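Local coordinates for cell division control protein 73 (PDB 3V46) that acts as a PAF1 complex subunit in transcription initiation and elongation, its Ras-like C-terminal domain promoting association of the complex with chromatin, at residues P15-P20 and I68-V73; K116-H121 and H158-E163. One frame throughout, in Å; residues are numbered along the deposited sequence. Where two conformers were deposited one is given.

Contact 1: residues P15-P20 and I68-V73; sequences PIILIP and IRFIIV
Phe70 meets Pro15 and Ile17 through its ring; its CG stands anti to the carbonyl carbon, beside the backbone N (chi1 -63°). Ile17 has its CG1 in the same position, and an extended second torsion (chi2 176°) carries CD1 out to the ring. Ile17 CD1 then lies 3.8 Å from Phe70 CD1, approaching obliquely. The proline ring reaches the same corner, with Pro15 CG 3.7 Å from Phe70 CD1. Ile68 completes the cluster. Its CG2 sits over one face of the Phe70 ring, offset toward the rim, and also meets Pro15 CG at 3.5 Å. The ring is thus hemmed in by aliphatic groups from both segments.

The backbones form a parallel ladder. Ile71 N donates to Pro15 O, and Ile17 N donates to Ile71 O at 2.9 Å. Val73 N donates to Ile17 O, and Ile19 N donates to Val73 O at 2.9 Å, nearly straight at the hydrogen (178°). Ile17, Ile71 and Val73 therefore use both N and O across the contact. On the face carrying Ile16, Leu18, Ile71 and Val73, the packing centres on one methyl. Val73 CG2 lies 3.6 Å from Leu18 CD2 and 4.0 Å from Ile16 CG2.

In Ras-like folds the first strand leads into the P-loop; here the chain leaves it through Ile19 and Pro20, in a domain that does not bind GTP. Strand 16-18 lies inside the sheet, bonded on its other edge to strand 88-92. Antiparallel strand 54-59 flanks strand 68-73. Helix 149-166 covers the Ile17 and Phe70 face through Leu160 and Leu164.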
loop_
_atom_site.group_PDB
_atom_site.type_symbol
_atom_site.label_atom_id
_atom_site.label_comp_id
_atom_site.label_asym_id
_atom_site.label_seq_id
_atom_site.Cartn_x
_atom_site.Cartn_y
_atom_site.Cartn_z
ATOM N N PRO A 15 -4.063 3.950 11.398
ATOM C CA PRO A 15 -4.435 3.093 10.270
ATOM C C PRO A 15 -3.263 2.241 9.776
ATOM O O PRO A 15 -2.083 2.570 9.966
ATOM C CB PRO A 15 -4.871 4.097 9.199
ATOM C CG PRO A 15 -4.169 5.358 9.552
ATOM C CD PRO A 15 -4.059 5.375 11.041
ATOM N N ILE A 16 -3.608 1.150 9.106
ATOM C CA ILE A 16 -2.637 0.165 8.679
ATOM C C ILE A 16 -2.642 0.013 7.164
ATOM O O ILE A 16 -3.701 -0.013 6.533
ATOM C CB ILE A 16 -2.948 -1.197 9.319
ATOM C CG1 ILE A 16 -2.918 -1.068 10.850
ATOM C CG2 ILE A 16 -1.971 -2.247 8.846
ATOM C CD1 ILE A 16 -3.473 -2.270 11.601
ATOM N N ILE A 17 -1.446 -0.080 6.589
ATOM C CA ILE A 17 -1.263 -0.387 5.180
ATOM C C ILE A 17 -0.554 -1.726 5.094
ATOM O O ILE A 17 0.480 -1.929 5.726
ATOM C CB ILE A 17 -0.422 0.686 4.465
ATOM C CG1 ILE A 17 -1.117 2.052 4.529
ATOM C CG2 ILE A 17 -0.206 0.295 3.002
ATOM C CD1 ILE A 17 -0.319 3.231 3.920
ATOM N N LEU A 18 -1.114 -2.654 4.333
ATOM C CA LEU A 18 -0.480 -3.959 4.155
ATOM C C LEU A 18 0.313 -3.968 2.864
ATOM O O LEU A 18 -0.226 -3.679 1.805
ATOM C CB LEU A 18 -1.523 -5.063 4.089
ATOM C CG LEU A 18 -2.473 -5.186 5.263
ATOM C CD1 LEU A 18 -3.396 -6.379 5.052
ATOM C CD2 LEU A 18 -1.682 -5.337 6.531
ATOM N N ILE A 19 1.586 -4.334 2.964
ATOM C CA ILE A 19 2.466 -4.422 1.809
ATOM C C ILE A 19 3.328 -5.677 1.929
ATOM O O ILE A 19 4.541 -5.603 2.153
ATOM C CB ILE A 19 3.311 -3.136 1.639
ATOM C CG1 ILE A 19 4.085 -3.174 0.315
ATOM C CG2 ILE A 19 4.241 -2.919 2.843
ATOM C CD1 ILE A 19 4.680 -1.851 -0.085
ATOM N N PRO A 20 2.701 -6.843 1.806
ATOM C CA PRO A 20 3.548 -8.032 1.692
ATOM C C PRO A 20 4.272 -7.995 0.351
ATOM O O PRO A 20 3.869 -7.249 -0.544
ATOM C CB PRO A 20 2.546 -9.168 1.699
ATOM C CG PRO A 20 1.361 -8.589 0.998
ATOM C CD PRO A 20 1.292 -7.151 1.528
ATOM N N ILE A 68 -1.620 12.010 10.487
ATOM C CA ILE A 68 -1.990 10.604 10.536
ATOM C C ILE A 68 -0.712 9.776 10.529
ATOM O O ILE A 68 0.192 10.032 9.739
ATOM C CB ILE A 68 -2.871 10.205 9.329
ATOM C CG1 ILE A 68 -4.179 11.006 9.311
ATOM C CG2 ILE A 68 -3.163 8.706 9.349
ATOM C CD1 ILE A 68 -5.022 10.872 10.567
ATOM N N ARG A 69 -0.629 8.811 11.437
ATOM C CA ARG A 69 0.515 7.926 11.520
ATOM C C ARG A 69 0.090 6.566 11.023
ATOM O O ARG A 69 -0.825 5.949 11.570
ATOM C CB ARG A 69 1.021 7.811 12.954
ATOM C CG ARG A 69 1.580 9.106 13.533
ATOM C CD ARG A 69 2.147 8.889 14.931
ATOM N NE ARG A 69 2.630 10.137 15.507
ATOM C CZ ARG A 69 3.048 10.272 16.763
ATOM N NH1 ARG A 69 3.037 9.231 17.582
ATOM N NH2 ARG A 69 3.470 11.453 17.202
ATOM N N PHE A 70 0.739 6.123 9.956
ATOM C CA PHE A 70 0.493 4.811 9.381
ATOM C C PHE A 70 1.434 3.754 9.907
ATOM O O PHE A 70 2.629 3.984 10.068
ATOM C CB PHE A 70 0.635 4.860 7.855
ATOM C CG PHE A 70 -0.364 5.746 7.188
ATOM C CD1 PHE A 70 -1.610 5.258 6.824
ATOM C CD2 PHE A 70 -0.062 7.075 6.920
ATOM C CE1 PHE A 70 -2.543 6.079 6.209
ATOM C CE2 PHE A 70 -0.987 7.893 6.305
ATOM C CZ PHE A 70 -2.228 7.396 5.950
ATOM N N ILE A 71 0.869 2.582 10.156
ATOM C CA ILE A 71 1.640 1.381 10.405
ATOM C C ILE A 71 1.648 0.607 9.097
ATOM O O ILE A 71 0.595 0.254 8.580
ATOM C CB ILE A 71 0.976 0.548 11.501
ATOM C CG1 ILE A 71 0.931 1.354 12.809
ATOM C CG2 ILE A 71 1.714 -0.761 11.702
ATOM C CD1 ILE A 71 0.016 0.761 13.839
ATOM N N ILE A 72 2.831 0.354 8.557
ATOM C CA ILE A 72 2.972 -0.290 7.251
ATOM C C ILE A 72 3.706 -1.600 7.471
ATOM O O ILE A 72 4.836 -1.616 7.940
ATOM C CB ILE A 72 3.748 0.606 6.281
ATOM C CG1 ILE A 72 3.079 1.984 6.206
ATOM C CG2 ILE A 72 3.838 -0.057 4.898
ATOM C CD1 ILE A 72 3.775 2.981 5.314
ATOM N N VAL A 73 3.036 -2.707 7.188
ATOM C CA VAL A 73 3.564 -4.009 7.552
ATOM C C VAL A 73 3.542 -4.965 6.387
ATOM O O VAL A 73 2.636 -4.912 5.558
ATOM C CB VAL A 73 2.798 -4.633 8.735
ATOM C CG1 VAL A 73 3.163 -3.934 10.018
ATOM C CG2 VAL A 73 1.287 -4.598 8.512
#

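Contact 2: residues K116-H121 and H158-E163; sequences KGYYFH and HSLEKE
Tyr118 points its phenol at Ser159, and the two hydroxyls meet. Tyr118 OH and Ser159 OG are 2.8 Å apart, and either may be the donor. Ser159 OG lies at the edge of the tyrosine ring, near its plane. It is placed there by a first torsion anti to the backbone N (chi1 173°). Leu160 follows on the helix, its CB 4.1 Å from Tyr118 OH.

Lys116 and Glu163 meet through their aliphatic parts, with Lys116 CB 3.7 Å from Glu163 CG. The lysine chain bends at its second torsion, which sets CD (chi2 84°); beyond the bend, Lys116 CE lies 3.6 Å from Ser159 OG. The ammonium group is not in contact with the glutamate, as Lys116 NZ and Glu163 OE1 are 5.6 Å apart. Lys116 NZ instead forms a salt bridge with Glu137 on strand 136-141. Ser159 OG also has a weak hydrogen bond to that carboxylate. A water links Glu163 to the backbone of Lys116. The water donates to Glu163 OE2 at 2.6 Å and accepts from Lys116 N at 3.0 Å.

Strand and helix run nearly antiparallel, at 164°, with their axes 10.5 Å apart. This is the layering of a Ras-like alpha/beta fold, in which the C-terminal helix lies against the sheet.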
loop_
_atom_site.group_PDB
_atom_site.type_symbol
_atom_site.label_atom_id
_atom_site.label_comp_id
_atom_site.label_asym_id
_atom_site.label_seq_id
_atom_site.Cartn_x
_atom_site.Cartn_y
_atom_site.Cartn_z
ATOM N N LYS A 116 -9.148 -0.363 0.242
ATOM C CA LYS A 116 -8.562 0.145 -0.985
ATOM C C LYS A 116 -7.347 -0.675 -1.390
ATOM O O LYS A 116 -6.422 -0.858 -0.607
ATOM C CB LYS A 116 -8.171 1.605 -0.781
ATOM C CG LYS A 116 -7.433 2.203 -1.933
ATOM C CD LYS A 116 -8.383 2.689 -2.969
ATOM C CE LYS A 116 -7.651 3.382 -4.098
ATOM N NZ LYS A 116 -8.594 3.758 -5.166
ATOM N N GLY A 117 -7.363 -1.185 -2.615
ATOM C CA GLY A 117 -6.251 -1.940 -3.152
ATOM C C GLY A 117 -5.472 -1.190 -4.223
ATOM O O GLY A 117 -6.033 -0.393 -4.983
ATOM N N TYR A 118 -4.172 -1.468 -4.271
ATOM C CA TYR A 118 -3.262 -0.911 -5.265
ATOM C C TYR A 118 -2.432 -2.029 -5.866
ATOM O O TYR A 118 -2.097 -3.000 -5.182
ATOM C CB TYR A 118 -2.299 0.105 -4.632
ATOM C CG TYR A 118 -2.969 1.338 -4.089
ATOM C CD1 TYR A 118 -3.413 1.385 -2.776
ATOM C CD2 TYR A 118 -3.169 2.451 -4.886
ATOM C CE1 TYR A 118 -4.018 2.493 -2.271
ATOM C CE2 TYR A 118 -3.785 3.585 -4.379
ATOM C CZ TYR A 118 -4.202 3.592 -3.068
ATOM O OH TYR A 118 -4.822 4.701 -2.545
ATOM N N TYR A 119 -2.116 -1.890 -7.148
ATOM C CA TYR A 119 -1.196 -2.780 -7.826
ATOM C C TYR A 119 -0.186 -1.916 -8.586
ATOM O O TYR A 119 -0.526 -1.274 -9.571
ATOM C CB TYR A 119 -1.924 -3.719 -8.798
ATOM C CG TYR A 119 -0.985 -4.633 -9.546
ATOM C CD1 TYR A 119 -0.440 -5.754 -8.933
ATOM C CD2 TYR A 119 -0.644 -4.382 -10.868
ATOM C CE1 TYR A 119 0.422 -6.591 -9.599
ATOM C CE2 TYR A 119 0.211 -5.221 -11.552
ATOM C CZ TYR A 119 0.745 -6.321 -10.912
ATOM O OH TYR A 119 1.589 -7.165 -11.586
ATOM N N PHE A 120 1.049 -1.893 -8.111
ATOM C CA PHE A 120 2.111 -1.117 -8.741
ATOM C C PHE A 120 2.925 -2.010 -9.666
ATOM O O PHE A 120 3.239 -3.161 -9.330
ATOM C CB PHE A 120 3.049 -0.516 -7.680
ATOM C CG PHE A 120 2.501 0.703 -6.989
ATOM C CD1 PHE A 120 1.595 0.581 -5.946
ATOM C CD2 PHE A 120 2.911 1.971 -7.373
ATOM C CE1 PHE A 120 1.109 1.706 -5.304
ATOM C CE2 PHE A 120 2.435 3.095 -6.728
ATOM C CZ PHE A 120 1.526 2.963 -5.703
ATOM N N HIS A 121 3.267 -1.481 -10.834
ATOM C CA HIS A 121 4.083 -2.221 -11.781
ATOM C C HIS A 121 4.822 -1.264 -12.707
ATOM O O HIS A 121 4.526 -0.069 -12.754
ATOM C CB HIS A 121 3.216 -3.173 -12.601
ATOM C CG HIS A 121 2.250 -2.473 -13.499
ATOM N ND1 HIS A 121 2.444 -2.366 -14.861
ATOM C CD2 HIS A 121 1.089 -1.832 -13.233
ATOM C CE1 HIS A 121 1.442 -1.689 -15.392
ATOM N NE2 HIS A 121 0.608 -1.352 -14.426
ATOM N N HIS A 158 -2.984 11.662 -2.535
ATOM C CA HIS A 158 -4.316 12.213 -2.775
ATOM C C HIS A 158 -5.359 11.093 -2.798
ATOM O O HIS A 158 -6.433 11.226 -2.213
ATOM C CB HIS A 158 -4.321 13.022 -4.088
ATOM C CG HIS A 158 -5.685 13.377 -4.594
ATOM N ND1 HIS A 158 -6.330 14.543 -4.242
ATOM C CD2 HIS A 158 -6.515 12.730 -5.447
ATOM C CE1 HIS A 158 -7.504 14.596 -4.846
ATOM N NE2 HIS A 158 -7.640 13.509 -5.586
ATOM N N SER A 159 -5.017 9.980 -3.452
ATOM C CA SER A 159 -5.885 8.810 -3.547
ATOM C C SER A 159 -6.161 8.254 -2.161
ATOM O O SER A 159 -7.297 7.927 -1.814
ATOM C CB SER A 159 -5.224 7.733 -4.418
ATOM O OG SER A 159 -5.960 6.524 -4.401
ATOM N N LEU A 160 -5.115 8.167 -1.349
ATOM C CA LEU A 160 -5.266 7.624 -0.009
ATOM C C LEU A 160 -6.024 8.602 0.904
ATOM O O LEU A 160 -6.837 8.191 1.722
ATOM C CB LEU A 160 -3.895 7.282 0.564
ATOM C CG LEU A 160 -3.911 6.561 1.905
ATOM C CD1 LEU A 160 -4.749 5.286 1.843
ATOM C CD2 LEU A 160 -2.491 6.245 2.333
ATOM N N GLU A 161 -5.781 9.900 0.743
ATOM C CA GLU A 161 -6.493 10.914 1.513
ATOM C C GLU A 161 -7.999 10.786 1.303
ATOM O O GLU A 161 -8.773 10.823 2.255
ATOM C CB GLU A 161 -6.023 12.311 1.094
ATOM C CG GLU A 161 -6.653 13.439 1.858
ATOM C CD GLU A 161 -6.168 14.781 1.370
ATOM O OE1 GLU A 161 -6.171 15.005 0.138
ATOM O OE2 GLU A 161 -5.768 15.604 2.210
ATOM N N LYS A 162 -8.400 10.626 0.047
ATOM C CA LYS A 162 -9.799 10.478 -0.326
ATOM C C LYS A 162 -10.391 9.242 0.341
ATOM O O LYS A 162 -11.523 9.261 0.851
ATOM C CB LYS A 162 -9.882 10.354 -1.844
ATOM C CG LYS A 162 -11.276 10.183 -2.419
ATOM C CD LYS A 162 -11.224 10.133 -3.946
ATOM C CE LYS A 162 -10.307 11.222 -4.514
ATOM N NZ LYS A 162 -10.185 11.150 -5.999
ATOM N N GLU A 163 -9.617 8.165 0.347
ATOM C CA GLU A 163 -10.081 6.928 0.939
ATOM C C GLU A 163 -10.258 7.110 2.446
ATOM O O GLU A 163 -11.265 6.683 3.000
ATOM C CB GLU A 163 -9.121 5.779 0.619
ATOM C CG GLU A 163 -9.496 4.433 1.228
ATOM C CD GLU A 163 -10.792 3.854 0.676
ATOM O OE1 GLU A 163 -11.298 4.362 -0.348
ATOM O OE2 GLU A 163 -11.309 2.883 1.275
HETATM O O HOH W 1 -9.691 1.403 2.631
#

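From the N terminus, strand 16-18 comes first. The chain then passes through helix 32-38 and strand 54-59 before strand 68-73 returns beside it. Contact 1 closes that loop. After strand 88-92 and helix 108-114, strand 116-122 opens the second loop. This runs through helix 129-133 and strand 136-141, and helix 149-166 closes it at contact 2. The two loops follow in series, neither nested nor crossed. Contact 1 joins neighbouring strands within the sheet, whereas contact 2 ties the sheet to its last helix. They touch through Leu160, whose CD2 lies 3.8 Å from Phe70 CZ and also packs against Ile17 CD1.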